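Side-chain contact in propionate kinase (PDB 3KHY), which probably catalyses the magnesium-dependent, reversible transfer of a phosphate group from ATP to acetate, giving acetyl phosphate and ADP: residues Ala328-Arg331 with Lys332-Ser336. Residues are numbered along the deposited sequence; the frame is centred on the assembly and turned at random.
Sequences ANIR and KNIIS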
# COMPACT_ATOMS: atom_id res chain seq x y z
N ALA A 328 20.61 -13.80 -9.44
CA ALA A 328 19.90 -15.08 -9.58
C ALA A 328 19.26 -15.52 -8.27
O ALA A 328 18.17 -16.08 -8.27
CB ALA A 328 20.83 -16.18 -10.12
N ASN A 329 19.95 -15.30 -7.16
CA ASN A 329 19.44 -15.72 -5.85
C ASN A 329 18.14 -15.00 -5.48
O ASN A 329 17.24 -15.58 -4.87
CB ASN A 329 20.50 -15.48 -4.77
CG ASN A 329 20.86 -13.99 -4.61
OD1 ASN A 329 21.20 -13.30 -5.58
ND2 ASN A 329 20.77 -13.49 -3.37
N ILE A 330 18.06 -13.73 -5.84
CA ILE A 330 16.88 -12.93 -5.53
C ILE A 330 15.68 -13.34 -6.39
O ILE A 330 14.56 -13.44 -5.90
CB ILE A 330 17.15 -11.42 -5.73
CG1 ILE A 330 18.24 -10.95 -4.78
CG2 ILE A 330 15.86 -10.64 -5.51
CD1 ILE A 330 17.95 -11.19 -3.32
N ARG A 331 15.91 -13.56 -7.67
CA ARG A 331 14.85 -14.05 -8.54
C ARG A 331 14.35 -15.42 -8.04
O ARG A 331 13.16 -15.67 -8.00
CB ARG A 331 15.37 -14.17 -9.98
CG ARG A 331 15.73 -12.82 -10.65
CD ARG A 331 15.94 -13.02 -12.17
NE ARG A 331 17.02 -13.98 -12.44
CZ ARG A 331 18.22 -13.68 -12.92
NH1 ARG A 331 18.56 -12.43 -13.22
NH2 ARG A 331 19.10 -14.66 -13.11
N LYS A 332 15.28 -16.29 -7.65
CA LYS A 332 14.92 -17.61 -7.13
C LYS A 332 14.03 -17.47 -5.89
O LYS A 332 13.05 -18.19 -5.71
CB LYS A 332 16.17 -18.41 -6.80
CG LYS A 332 15.91 -19.68 -5.97
CD LYS A 332 17.23 -20.37 -5.63
CE LYS A 332 16.99 -21.68 -4.89
NZ LYS A 332 18.27 -22.30 -4.41
N ASN A 333 14.38 -16.52 -5.03
CA ASN A 333 13.65 -16.34 -3.79
C ASN A 333 12.24 -15.83 -4.10
O ASN A 333 11.26 -16.36 -3.59
CB ASN A 333 14.40 -15.36 -2.88
CG ASN A 333 13.78 -15.27 -1.49
OD1 ASN A 333 12.57 -15.08 -1.35
ND2 ASN A 333 14.61 -15.40 -0.47
N ILE A 334 12.15 -14.84 -4.97
CA ILE A 334 10.84 -14.31 -5.35
C ILE A 334 9.94 -15.38 -5.99
O ILE A 334 8.77 -15.51 -5.64
CB ILE A 334 11.00 -13.11 -6.29
CG1 ILE A 334 11.61 -11.94 -5.50
CG2 ILE A 334 9.66 -12.70 -6.88
CD1 ILE A 334 12.10 -10.79 -6.38
N ILE A 335 10.49 -16.17 -6.91
CA ILE A 335 9.68 -17.20 -7.58
C ILE A 335 9.28 -18.29 -6.59
O ILE A 335 8.17 -18.84 -6.64
CB ILE A 335 10.44 -17.77 -8.79
CG1 ILE A 335 10.65 -16.66 -9.83
CG2 ILE A 335 9.71 -18.97 -9.39
CD1 ILE A 335 9.37 -15.98 -10.29
N SER A 336 10.19 -18.61 -5.68
CA SER A 336 9.88 -19.54 -4.59
C SER A 336 8.59 -19.12 -3.87
O SER A 336 7.73 -19.95 -3.57
CB SER A 336 11.04 -19.57 -3.59
OG SER A 336 10.79 -20.53 -2.59
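Ile330 and Ile334 meet through different branches: in Ile330 chi1 of -62° sets CG2 anti to the backbone N, whereas in Ile334 chi1 of -68° puts CG1 beside its own N and chi2 of 167° stretches CD1 back toward the preceding turn. The methyls CG2 of Ile330 and CD1 of Ile334 touch at 3.9 Å, an i to i+4 apolar pair whose side chains run at a slant to one another. The same reach lays CG1 of Ile334 3.3 Å from the carbonyl oxygen of Ile330, which is already hydrogen-bonded to Ile334 N at 2.9 Å. Ile335 CG1 likewise lies 3.3 Å from Arg331 O, and its N bonds that oxygen at 2.9 Å. Two more i to i+4 bonds, Lys332 N to Ala328 O and Asn333 N to Asn329 O, each 3.0 Å, complete the opening turns of helix 328-337.

Arg331, bent at chi3, carries its guanidinium back beside Ala328, whose N lies 4.0 Å above one face, near the rim. Ile330 and Ile334 pack on helix 287-307 and approach Met275 and Leu201 respectively, both predicted to bind ATP, while Ile334 and Ile335 pack on strand 316-320.

One side of the helix is thus apolar, carried by the three isoleucines, whereas the buried guanidinium of Arg331 has hydrogen-bond partners at NE, NH1 and NH2. These are Asn350 of helix 347-351, which also bonds Ala328 O through ND2, the carbonyl of Gly324 and Ser353, so that the charged group links helix 328-337 to helix 321-326, which carries residues predicted to bind ATP.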